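PDB 3K7Y: aspartate aminotransferase from Plasmodium falciparum, which probably catalyses the pyridoxal-phosphate-dependent transfer of an amino group from L-aspartate to 2-oxoglutarate, giving oxaloacetate and L-glutamate. Local coordinates for residues A[200-214]-A[230-244]. Residues are numbered along the deposited sequence; the frame is centred on the assembly and turned at random.
With PLP (pyridoxal-5'-phosphate), chain B.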
ATOM      1  N   ILE A 200      -9.983 -30.220 -13.530  1.00 73.41           N
ATOM      2  CA  ILE A 200      -8.589 -30.580 -13.462  1.00 74.44           C
ATOM      3  C   ILE A 200      -8.192 -31.144 -14.809  1.00 75.87           C
ATOM      4  O   ILE A 200      -7.132 -30.821 -15.330  1.00 75.96           O
ATOM      5  CB  ILE A 200      -8.329 -31.602 -12.348  1.00 75.44           C
ATOM      6  CG1 ILE A 200      -8.925 -31.111 -11.019  1.00 74.63           C
ATOM      7  CG2 ILE A 200      -6.830 -31.909 -12.222  1.00 75.99           C
ATOM      8  CD1 ILE A 200      -8.195 -29.942 -10.359  1.00 73.68           C
ATOM      9  N   GLU A 201      -9.067 -31.949 -15.400  1.00 77.42           N
ATOM     10  CA  GLU A 201      -8.727 -32.576 -16.674  1.00 79.56           C
ATOM     11  C   GLU A 201      -8.638 -31.577 -17.823  1.00 78.94           C
ATOM     12  O   GLU A 201      -7.705 -31.651 -18.630  1.00 79.77           O
ATOM     13  CB  GLU A 201      -9.676 -33.718 -17.029  1.00 80.83           C
ATOM     14  CG  GLU A 201      -9.085 -34.579 -18.130  1.00 84.50           C
ATOM     15  CD  GLU A 201      -9.733 -35.937 -18.244  1.00 88.57           C
ATOM     16  OE1 GLU A 201      -9.044 -36.866 -18.729  1.00 89.95           O
ATOM     17  OE2 GLU A 201     -10.921 -36.068 -17.853  1.00 89.80           O
ATOM     18  N   ILE A 202      -9.610 -30.661 -17.882  1.00 77.80           N
ATOM     19  CA  ILE A 202      -9.637 -29.573 -18.872  1.00 77.13           C
ATOM     20  C   ILE A 202      -8.405 -28.682 -18.729  1.00 76.37           C
ATOM     21  O   ILE A 202      -7.706 -28.398 -19.708  1.00 77.03           O
ATOM     22  CB  ILE A 202     -10.898 -28.672 -18.727  1.00 76.17           C
ATOM     23  CG1 ILE A 202     -12.189 -29.503 -18.725  1.00 76.55           C
ATOM     24  CG2 ILE A 202     -10.923 -27.578 -19.816  1.00 75.69           C
ATOM     25  CD1 ILE A 202     -13.462 -28.660 -18.848  1.00 75.70           C
ATOM     26  N   VAL A 203      -8.154 -28.250 -17.497  1.00 75.20           N
ATOM     27  CA  VAL A 203      -7.028 -27.378 -17.178  1.00 74.39           C
ATOM     28  C   VAL A 203      -5.700 -28.031 -17.538  1.00 75.61           C
ATOM     29  O   VAL A 203      -4.778 -27.341 -17.962  1.00 75.65           O
ATOM     30  CB  VAL A 203      -7.043 -26.961 -15.685  1.00 73.40           C
ATOM     31  CG1 VAL A 203      -5.758 -26.223 -15.294  1.00 72.80           C
ATOM     32  CG2 VAL A 203      -8.251 -26.104 -15.397  1.00 71.68           C
ATOM     33  N   LEU A 204      -5.612 -29.351 -17.380  1.00 76.84           N
ATOM     34  CA  LEU A 204      -4.414 -30.102 -17.767  1.00 78.44           C
ATOM     35  C   LEU A 204      -4.219 -30.195 -19.281  1.00 79.62           C
ATOM     36  O   LEU A 204      -3.101 -30.037 -19.777  1.00 80.31           O
ATOM     37  CB  LEU A 204      -4.431 -31.505 -17.168  1.00 79.53           C
ATOM     38  CG  LEU A 204      -3.988 -31.608 -15.715  1.00 79.04           C
ATOM     39  CD1 LEU A 204      -4.521 -32.893 -15.102  1.00 80.29           C
ATOM     40  CD2 LEU A 204      -2.477 -31.530 -15.599  1.00 79.61           C
ATOM     41  N   HIS A 205      -5.301 -30.462 -20.008  1.00 80.03           N
ATOM     42  CA  HIS A 205      -5.230 -30.549 -21.460  1.00 81.42           C
ATOM     43  C   HIS A 205      -4.892 -29.200 -22.077  1.00 80.36           C
ATOM     44  O   HIS A 205      -4.035 -29.124 -22.955  1.00 81.63           O
ATOM     45  CB  HIS A 205      -6.523 -31.116 -22.061  1.00 82.24           C
ATOM     46  CG  HIS A 205      -6.407 -31.471 -23.515  1.00 85.85           C
ATOM     47  ND1 HIS A 205      -7.271 -30.983 -24.475  1.00 87.28           N
ATOM     48  CD2 HIS A 205      -5.519 -32.257 -24.175  1.00 89.45           C
ATOM     49  CE1 HIS A 205      -6.928 -31.461 -25.659  1.00 89.48           C
ATOM     50  NE2 HIS A 205      -5.866 -32.234 -25.506  1.00 90.96           N
ATOM     51  N   LYS A 206      -5.544 -28.140 -21.601  1.00 78.30           N
ATOM     52  CA  LYS A 206      -5.381 -26.806 -22.187  1.00 77.22           C
ATOM     53  C   LYS A 206      -4.227 -26.007 -21.564  1.00 76.73           C
ATOM     54  O   LYS A 206      -3.899 -24.895 -22.014  1.00 76.42           O
ATOM     55  CB  LYS A 206      -6.682 -26.009 -22.072  1.00 76.02           C
ATOM     56  CG  LYS A 206      -7.928 -26.745 -22.528  1.00 75.08           C
ATOM     57  CD  LYS A 206      -8.673 -25.939 -23.553  1.00 73.06           C
ATOM     58  CE  LYS A 206      -8.184 -26.300 -24.925  1.00 74.26           C
ATOM     59  NZ  LYS A 206      -8.152 -25.098 -25.781  1.00 75.54           N
ATOM     60  N   LYS A 207      -3.641 -26.569 -20.505  1.00 76.44           N
ATOM     61  CA  LYS A 207      -2.498 -25.975 -19.804  1.00 75.66           C
ATOM     62  C   LYS A 207      -2.747 -24.538 -19.309  1.00 73.77           C
ATOM     63  O   LYS A 207      -1.801 -23.799 -19.017  1.00 73.61           O
ATOM     64  CB  LYS A 207      -1.229 -26.079 -20.666  1.00 77.06           C
ATOM     65  CG  LYS A 207      -0.829 -27.522 -21.029  1.00 79.33           C
ATOM     66  CD  LYS A 207      -0.002 -27.600 -22.320  1.00 82.02           C
ATOM     67  CE  LYS A 207      -0.877 -27.454 -23.583  1.00 83.40           C
ATOM     68  NZ  LYS A 207      -0.119 -27.163 -24.859  1.00 83.99           N
ATOM     69  N   HIS A 208      -4.020 -24.165 -19.186  1.00 72.39           N
ATOM     70  CA  HIS A 208      -4.416 -22.843 -18.704  1.00 70.59           C
ATOM     71  C   HIS A 208      -3.653 -22.397 -17.467  1.00 69.38           C
ATOM     72  O   HIS A 208      -3.147 -23.217 -16.700  1.00 69.88           O
ATOM     73  CB  HIS A 208      -5.906 -22.808 -18.379  1.00 70.13           C
ATOM     74  CG  HIS A 208      -6.796 -22.840 -19.579  1.00 71.04           C
ATOM     75  ND1 HIS A 208      -8.029 -23.452 -19.566  1.00 71.36           N
ATOM     76  CD2 HIS A 208      -6.641 -22.331 -20.822  1.00 73.22           C
ATOM     77  CE1 HIS A 208      -8.599 -23.313 -20.749  1.00 73.08           C
ATOM     78  NE2 HIS A 208      -7.776 -22.640 -21.532  1.00 74.04           N
ATOM     79  N   VAL A 209      -3.590 -21.085 -17.285  1.00 67.95           N
ATOM     80  CA  VAL A 209      -2.968 -20.497 -16.120  1.00 66.77           C
ATOM     81  C   VAL A 209      -4.061 -19.923 -15.244  1.00 65.53           C
ATOM     82  O   VAL A 209      -4.792 -19.009 -15.663  1.00 65.22           O
ATOM     83  CB  VAL A 209      -1.996 -19.397 -16.516  1.00 66.62           C
ATOM     84  CG1 VAL A 209      -1.559 -18.596 -15.287  1.00 65.53           C
ATOM     85  CG2 VAL A 209      -0.800 -20.008 -17.239  1.00 68.62           C
ATOM     86  N   ILE A 210      -4.173 -20.460 -14.029  1.00 64.83           N
ATOM     87  CA  ILE A 210      -5.269 -20.080 -13.140  1.00 63.59           C
ATOM     88  C   ILE A 210      -4.851 -19.146 -11.982  1.00 62.95           C
ATOM     89  O   ILE A 210      -3.782 -19.288 -11.378  1.00 63.34           O
ATOM     90  CB  ILE A 210      -6.051 -21.329 -12.647  1.00 63.93           C
ATOM     91  CG1 ILE A 210      -6.595 -22.143 -13.838  1.00 63.91           C
ATOM     92  CG2 ILE A 210      -7.178 -20.938 -11.695  1.00 62.91           C
ATOM     93  CD1 ILE A 210      -7.664 -21.455 -14.699  1.00 61.88           C
ATOM     94  N   ILE A 211      -5.700 -18.162 -11.710  1.00 61.95           N
ATOM     95  CA  ILE A 211      -5.492 -17.255 -10.592  1.00 60.92           C
ATOM     96  C   ILE A 211      -6.727 -17.395  -9.742  1.00 60.56           C
ATOM     97  O   ILE A 211      -7.824 -17.066 -10.191  1.00 60.44           O
ATOM     98  CB  ILE A 211      -5.351 -15.762 -11.040  1.00 60.41           C
ATOM     99  CG1 ILE A 211      -4.052 -15.520 -11.828  1.00 60.24           C
ATOM    100  CG2 ILE A 211      -5.444 -14.823  -9.826  1.00 58.78           C
ATOM    101  CD1 ILE A 211      -4.107 -15.914 -13.308  1.00 60.89           C
ATOM    102  N   PHE A 212      -6.560 -17.905  -8.530  1.00 60.51           N
ATOM    103  CA  PHE A 212      -7.690 -18.069  -7.643  1.00 60.61           C
ATOM    104  C   PHE A 212      -7.867 -16.807  -6.814  1.00 60.24           C
ATOM    105  O   PHE A 212      -6.887 -16.268  -6.267  1.00 59.90           O
ATOM    106  CB  PHE A 212      -7.474 -19.273  -6.724  1.00 61.47           C
ATOM    107  CG  PHE A 212      -7.338 -20.575  -7.446  1.00 62.15           C
ATOM    108  CD1 PHE A 212      -6.082 -21.030  -7.863  1.00 63.40           C
ATOM    109  CD2 PHE A 212      -8.455 -21.354  -7.709  1.00 62.41           C
ATOM    110  CE1 PHE A 212      -5.940 -22.249  -8.535  1.00 64.16           C
ATOM    111  CE2 PHE A 212      -8.330 -22.576  -8.385  1.00 63.62           C
ATOM    112  CZ  PHE A 212      -7.065 -23.025  -8.798  1.00 64.65           C
ATOM    113  N   ASP A 213      -9.105 -16.332  -6.723  1.00 60.30           N
ATOM    114  CA  ASP A 213      -9.398 -15.231  -5.815  1.00 60.85           C
ATOM    115  C   ASP A 213     -10.082 -15.717  -4.533  1.00 61.50           C
ATOM    116  O   ASP A 213     -11.240 -16.162  -4.547  1.00 62.35           O
ATOM    117  CB  ASP A 213     -10.228 -14.136  -6.480  1.00 60.70           C
ATOM    118  CG  ASP A 213     -10.171 -12.806  -5.713  1.00 62.82           C
ATOM    119  OD1 ASP A 213      -9.572 -12.744  -4.596  1.00 65.65           O
ATOM    120  OD2 ASP A 213     -10.723 -11.808  -6.234  1.00 64.13           O
ATOM    121  N   ILE A 214      -9.353 -15.615  -3.423  1.00 61.34           N
ATOM    122  CA  ILE A 214      -9.850 -16.079  -2.143  1.00 61.43           C
ATOM    123  C   ILE A 214      -9.975 -14.921  -1.150  1.00 61.32           C
ATOM    124  O   ILE A 214      -9.019 -14.581  -0.455  1.00 61.31           O
ATOM    125  CB  ILE A 214      -8.998 -17.262  -1.606  1.00 61.73           C
ATOM    126  CG1 ILE A 214      -9.477 -18.565  -2.221  1.00 61.79           C
ATOM    127  CG2 ILE A 214      -9.128 -17.408  -0.108  1.00 62.71           C
ATOM    128  CD1 ILE A 214      -8.734 -18.953  -3.424  1.00 62.19           C
ATOM    129  N   LEU A 230     -10.733 -27.137  -4.171  1.00 72.62           N
ATOM    130  CA  LEU A 230     -10.306 -27.213  -5.554  1.00 71.92           C
ATOM    131  C   LEU A 230      -8.817 -26.973  -5.630  1.00 71.88           C
ATOM    132  O   LEU A 230      -8.111 -27.650  -6.386  1.00 72.75           O
ATOM    133  CB  LEU A 230     -11.018 -26.188  -6.409  1.00 70.64           C
ATOM    134  CG  LEU A 230     -11.367 -26.593  -7.843  1.00 71.04           C
ATOM    135  CD1 LEU A 230     -11.343 -25.338  -8.694  1.00 71.83           C
ATOM    136  CD2 LEU A 230     -10.484 -27.679  -8.459  1.00 70.93           C
ATOM    137  N   ILE A 231      -8.345 -26.019  -4.830  1.00 71.16           N
ATOM    138  CA  ILE A 231      -6.936 -25.662  -4.819  1.00 71.06           C
ATOM    139  C   ILE A 231      -6.121 -26.869  -4.388  1.00 73.01           C
ATOM    140  O   ILE A 231      -5.123 -27.209  -5.033  1.00 73.67           O
ATOM    141  CB  ILE A 231      -6.657 -24.449  -3.910  1.00 70.03           C
ATOM    142  CG1 ILE A 231      -7.255 -23.195  -4.538  1.00 67.68           C
ATOM    143  CG2 ILE A 231      -5.160 -24.257  -3.704  1.00 70.08           C
ATOM    144  CD1 ILE A 231      -7.214 -21.969  -3.663  1.00 65.11           C
ATOM    145  N   ARG A 232      -6.558 -27.523  -3.315  1.00 74.31           N
ATOM    146  CA  ARG A 232      -5.828 -28.675  -2.778  1.00 76.63           C
ATOM    147  C   ARG A 232      -5.864 -29.877  -3.717  1.00 78.21           C
ATOM    148  O   ARG A 232      -4.860 -30.574  -3.898  1.00 78.96           O
ATOM    149  CB  ARG A 232      -6.317 -29.028  -1.375  1.00 77.18           C
ATOM    150  CG  ARG A 232      -5.696 -28.126  -0.326  1.00 75.97           C
ATOM    151  CD  ARG A 232      -6.482 -28.121   0.951  1.00 74.84           C
ATOM    152  NE  ARG A 232      -6.258 -26.903   1.720  1.00 73.41           N
ATOM    153  CZ  ARG A 232      -6.377 -26.829   3.041  1.00 75.34           C
ATOM    154  NH1 ARG A 232      -6.686 -27.910   3.738  1.00 77.12           N
ATOM    155  NH2 ARG A 232      -6.166 -25.682   3.675  1.00 75.66           N
ATOM    156  N   LYS A 233      -7.011 -30.087  -4.343  1.00 79.12           N
ATOM    157  CA  LYS A 233      -7.121 -31.101  -5.372  1.00 81.21           C
ATOM    158  C   LYS A 233      -6.155 -30.783  -6.525  1.00 81.55           C
ATOM    159  O   LYS A 233      -5.355 -31.637  -6.894  1.00 82.71           O
ATOM    160  CB  LYS A 233      -8.572 -31.257  -5.829  1.00 80.72           C
ATOM    161  CG  LYS A 233      -8.913 -32.686  -6.166  1.00 83.08           C
ATOM    162  CD  LYS A 233     -10.379 -33.046  -5.895  1.00 84.23           C
ATOM    163  CE  LYS A 233     -10.659 -34.456  -6.444  1.00 86.38           C
ATOM    164  NZ  LYS A 233     -12.060 -34.949  -6.285  1.00 87.84           N
ATOM    165  N   PHE A 234      -6.209 -29.553  -7.049  1.00 81.13           N
ATOM    166  CA  PHE A 234      -5.237 -29.034  -8.030  1.00 81.82           C
ATOM    167  C   PHE A 234      -3.787 -29.359  -7.676  1.00 83.74           C
ATOM    168  O   PHE A 234      -2.999 -29.764  -8.532  1.00 84.32           O
ATOM    169  CB  PHE A 234      -5.335 -27.514  -8.113  1.00 80.09           C
ATOM    170  CG  PHE A 234      -6.074 -27.003  -9.308  1.00 78.94           C
ATOM    171  CD1 PHE A 234      -7.447 -26.798  -9.266  1.00 77.57           C
ATOM    172  CD2 PHE A 234      -5.390 -26.665 -10.462  1.00 78.06           C
ATOM    173  CE1 PHE A 234      -8.129 -26.297 -10.374  1.00 75.54           C
ATOM    174  CE2 PHE A 234      -6.071 -26.169 -11.568  1.00 76.50           C
ATOM    175  CZ  PHE A 234      -7.441 -25.989 -11.519  1.00 74.82           C
ATOM    176  N   GLU A 235      -3.436 -29.144  -6.413  1.00 85.19           N
ATOM    177  CA  GLU A 235      -2.085 -29.395  -5.930  1.00 87.39           C
ATOM    178  C   GLU A 235      -1.677 -30.862  -6.085  1.00 89.60           C
ATOM    179  O   GLU A 235      -0.598 -31.162  -6.599  1.00 90.47           O
ATOM    180  CB  GLU A 235      -1.951 -28.955  -4.478  1.00 87.54           C
ATOM    181  CG  GLU A 235      -0.681 -29.462  -3.814  1.00 90.45           C
ATOM    182  CD  GLU A 235      -0.462 -28.854  -2.455  1.00 92.19           C
ATOM    183  OE1 GLU A 235      -1.435 -28.747  -1.668  1.00 93.13           O
ATOM    184  OE2 GLU A 235       0.690 -28.475  -2.178  1.00 92.36           O
ATOM    185  N   GLU A 236      -2.529 -31.775  -5.632  1.00 90.84           N
ATOM    186  CA  GLU A 236      -2.308 -33.180  -5.920  1.00 93.15           C
ATOM    187  C   GLU A 236      -2.322 -33.333  -7.435  1.00 92.85           C
ATOM    188  O   GLU A 236      -3.104 -32.673  -8.112  1.00 91.87           O
ATOM    189  CB  GLU A 236      -3.382 -34.044  -5.276  1.00 94.10           C
ATOM    190  CG  GLU A 236      -3.068 -35.532  -5.338  1.00 97.76           C
ATOM    191  CD  GLU A 236      -3.735 -36.316  -4.226  1.00100.77           C
ATOM    192  OE1 GLU A 236      -4.867 -35.938  -3.844  1.00100.87           O
ATOM    193  OE2 GLU A 236      -3.129 -37.301  -3.734  1.00102.38           O
ATOM    194  N   LYS A 237      -1.460 -34.198  -7.965  1.00100.05           N
ATOM    195  CA  LYS A 237      -1.138 -34.196  -9.401  1.00 99.61           C
ATOM    196  C   LYS A 237      -0.835 -32.756  -9.826  1.00 96.12           C
ATOM    197  O   LYS A 237      -1.629 -32.092 -10.485  1.00 94.33           O
ATOM    198  CB  LYS A 237      -2.226 -34.882 -10.253  1.00100.90           C
ATOM    199  CG  LYS A 237      -1.931 -36.388 -10.567  1.00104.92           C
ATOM    200  CD  LYS A 237      -2.312 -37.360  -9.421  1.00107.03           C
ATOM    201  CE  LYS A 237      -1.462 -38.646  -9.410  1.00110.09           C
ATOM    202  NZ  LYS A 237      -1.603 -39.508 -10.618  1.00111.72           N
ATOM    203  N   ASN A 238       0.349 -32.315  -9.420  1.00 94.96           N
ATOM    204  CA  ASN A 238       0.699 -30.912  -9.347  1.00 92.01           C
ATOM    205  C   ASN A 238       0.523 -30.087 -10.602  1.00 89.78           C
ATOM    206  O   ASN A 238       1.136 -30.361 -11.628  1.00 90.93           O
ATOM    207  CB  ASN A 238       2.114 -30.732  -8.775  1.00 92.85           C
ATOM    208  CG  ASN A 238       3.156 -31.562  -9.488  1.00 95.11           C
ATOM    209  OD1 ASN A 238       3.116 -31.747 -10.703  1.00 95.73           O
ATOM    210  ND2 ASN A 238       4.113 -32.056  -8.726  1.00 97.34           N
ATOM    211  N   ILE A 239      -0.335 -29.079 -10.505  1.00 86.65           N
ATOM    212  CA  ILE A 239      -0.476 -28.057 -11.537  1.00 83.91           C
ATOM    213  C   ILE A 239      -0.018 -26.742 -10.904  1.00 81.17           C
ATOM    214  O   ILE A 239      -0.046 -26.606  -9.674  1.00 80.47           O
ATOM    215  CB  ILE A 239      -1.943 -27.922 -12.060  1.00 83.40           C
ATOM    216  CG1 ILE A 239      -2.654 -29.282 -12.125  1.00 84.81           C
ATOM    217  CG2 ILE A 239      -1.955 -27.251 -13.437  1.00 83.34           C
ATOM    218  CD1 ILE A 239      -4.139 -29.210 -12.460  1.00 83.37           C
ATOM    219  N   ALA A 240       0.420 -25.790 -11.732  1.00 79.06           N
ATOM    220  CA  ALA A 240       0.865 -24.471 -11.249  1.00 76.21           C
ATOM    221  C   ALA A 240      -0.231 -23.396 -11.376  1.00 73.61           C
ATOM    222  O   ALA A 240      -1.072 -23.457 -12.280  1.00 73.97           O
ATOM    223  CB  ALA A 240       2.125 -24.050 -11.972  1.00 76.47           C
ATOM    224  N   PHE A 241      -0.230 -22.422 -10.469  1.00 70.87           N
ATOM    225  CA  PHE A 241      -1.278 -21.400 -10.451  1.00 68.07           C
ATOM    226  C   PHE A 241      -0.923 -20.252  -9.506  1.00 66.29           C
ATOM    227  O   PHE A 241       0.207 -20.166  -9.029  1.00 66.74           O
ATOM    228  CB  PHE A 241      -2.613 -22.036 -10.045  1.00 68.15           C
ATOM    229  CG  PHE A 241      -2.536 -22.842  -8.778  1.00 68.13           C
ATOM    230  CD1 PHE A 241      -2.528 -24.220  -8.821  1.00 68.96           C
ATOM    231  CD2 PHE A 241      -2.469 -22.213  -7.538  1.00 67.15           C
ATOM    232  CE1 PHE A 241      -2.455 -24.959  -7.657  1.00 69.97           C
ATOM    233  CE2 PHE A 241      -2.390 -22.940  -6.375  1.00 67.09           C
ATOM    234  CZ  PHE A 241      -2.382 -24.312  -6.432  1.00 69.37           C
ATOM    235  N   SER A 242      -1.885 -19.379  -9.230  1.00 64.31           N
ATOM    236  CA  SER A 242      -1.655 -18.258  -8.332  1.00 62.66           C
ATOM    237  C   SER A 242      -2.817 -18.029  -7.398  1.00 62.15           C
ATOM    238  O   SER A 242      -3.969 -18.350  -7.726  1.00 62.52           O
ATOM    239  CB  SER A 242      -1.408 -16.987  -9.121  1.00 61.58           C
ATOM    240  OG  SER A 242      -0.087 -16.970  -9.573  1.00 61.24           O
ATOM    241  N   VAL A 243      -2.519 -17.451  -6.237  1.00 61.19           N
ATOM    242  CA  VAL A 243      -3.563 -17.187  -5.259  1.00 60.44           C
ATOM    243  C   VAL A 243      -3.460 -15.761  -4.701  1.00 59.62           C
ATOM    244  O   VAL A 243      -2.407 -15.356  -4.186  1.00 59.62           O
ATOM    245  CB  VAL A 243      -3.555 -18.224  -4.099  1.00 61.20           C
ATOM    246  CG1 VAL A 243      -4.845 -18.133  -3.301  1.00 60.78           C
ATOM    247  CG2 VAL A 243      -3.362 -19.644  -4.619  1.00 61.17           C
ATOM    248  N   CYS A 244      -4.551 -15.007  -4.830  1.00 58.50           N
ATOM    249  CA  CYS A 244      -4.692 -13.742  -4.136  1.00 57.58           C
ATOM    250  C   CYS A 244      -5.580 -13.988  -2.943  1.00 57.20           C
ATOM    251  O   CYS A 244      -6.702 -14.476  -3.091  1.00 58.26           O
ATOM    252  CB  CYS A 244      -5.311 -12.693  -5.050  1.00 57.42           C
ATOM    253  SG  CYS A 244      -4.328 -12.413  -6.544  1.00 60.15           S
TER
HETATM  254  N1  PLP B 406     -11.698 -10.201  -4.271  1.00 59.51           N
HETATM  255  C2  PLP B 406     -13.028 -10.302  -3.953  1.00 57.07           C
HETATM  256  C2A PLP B 406     -13.850 -11.297  -4.680  1.00 55.74           C
HETATM  257  C3  PLP B 406     -13.568  -9.494  -2.964  1.00 58.25           C
HETATM  258  O3  PLP B 406     -14.894  -9.607  -2.632  1.00 58.49           O
HETATM  259  C4  PLP B 406     -12.757  -8.568  -2.305  1.00 59.75           C
HETATM  260  C4A PLP B 406     -13.354  -7.824  -1.150  1.00 62.37           C
HETATM  261  O4A PLP B 406     -13.217  -8.278  -0.005  1.00 65.22           O
HETATM  262  C5  PLP B 406     -11.388  -8.461  -2.619  1.00 60.08           C
HETATM  263  C6  PLP B 406     -10.876  -9.288  -3.621  1.00 60.52           C
HETATM  264  C5A PLP B 406     -10.418  -7.470  -1.970  1.00 59.02           C
HETATM  265  O4P PLP B 406     -10.395  -7.432  -0.553  1.00 57.43           O
HETATM  266  P   PLP B 406      -9.534  -6.303   0.228  1.00 56.10           P
HETATM  267  O1P PLP B 406      -9.090  -6.795   1.576  1.00 55.19           O
HETATM  268  O2P PLP B 406     -10.416  -5.117   0.509  1.00 56.20           O
HETATM  269  O3P PLP B 406      -8.330  -5.969  -0.624  1.00 53.43           O
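F212 pairs with V243 on neighbouring parallel strands of the large aminotransferase sheet, in a beta-alpha-beta crossover whose connecting helix 229-235 packs on one sheet face. Backbone bonds alternate in the usual parallel ladder: S242 N to I210 O, F212 N to S242 O (2.7 Å), C244 N to F212 O and I214 N to C244 O. F212 thus uses both its N-H and its C=O.

Aromatic packing fills the layer between sheet and helix. The F212 ring turns its edge on two other phenylalanines, CZ over the middle of the F234 face (planes at 83°) and CE1 over the F241 face, 3.5 Å from F241 CG. With chi1 at 52°, F241 CG sits between its own backbone N and carbonyl carbon, and its ring presents a face to that edge.

Branched aliphatic chains suit flat ring faces, offering apolar C-H groups. I231 CG1 lies over the centre of the F212 ring in a CH-pi contact, while I210 CG2 sits over the rim of the opposite face. On F234, I200 CD1 from helix 193-206 rests against the face away from F212. I239 CD1 continues this apolar seam between I200 CG2 and L204 CG.

D213 and C244 point to the other sheet face, toward helix 105-118. A carboxylate suits the cofactor's pyridine nitrogen, which it probably helps keep protonated: D213 OD2 lies 2.7 Å from PLP N1.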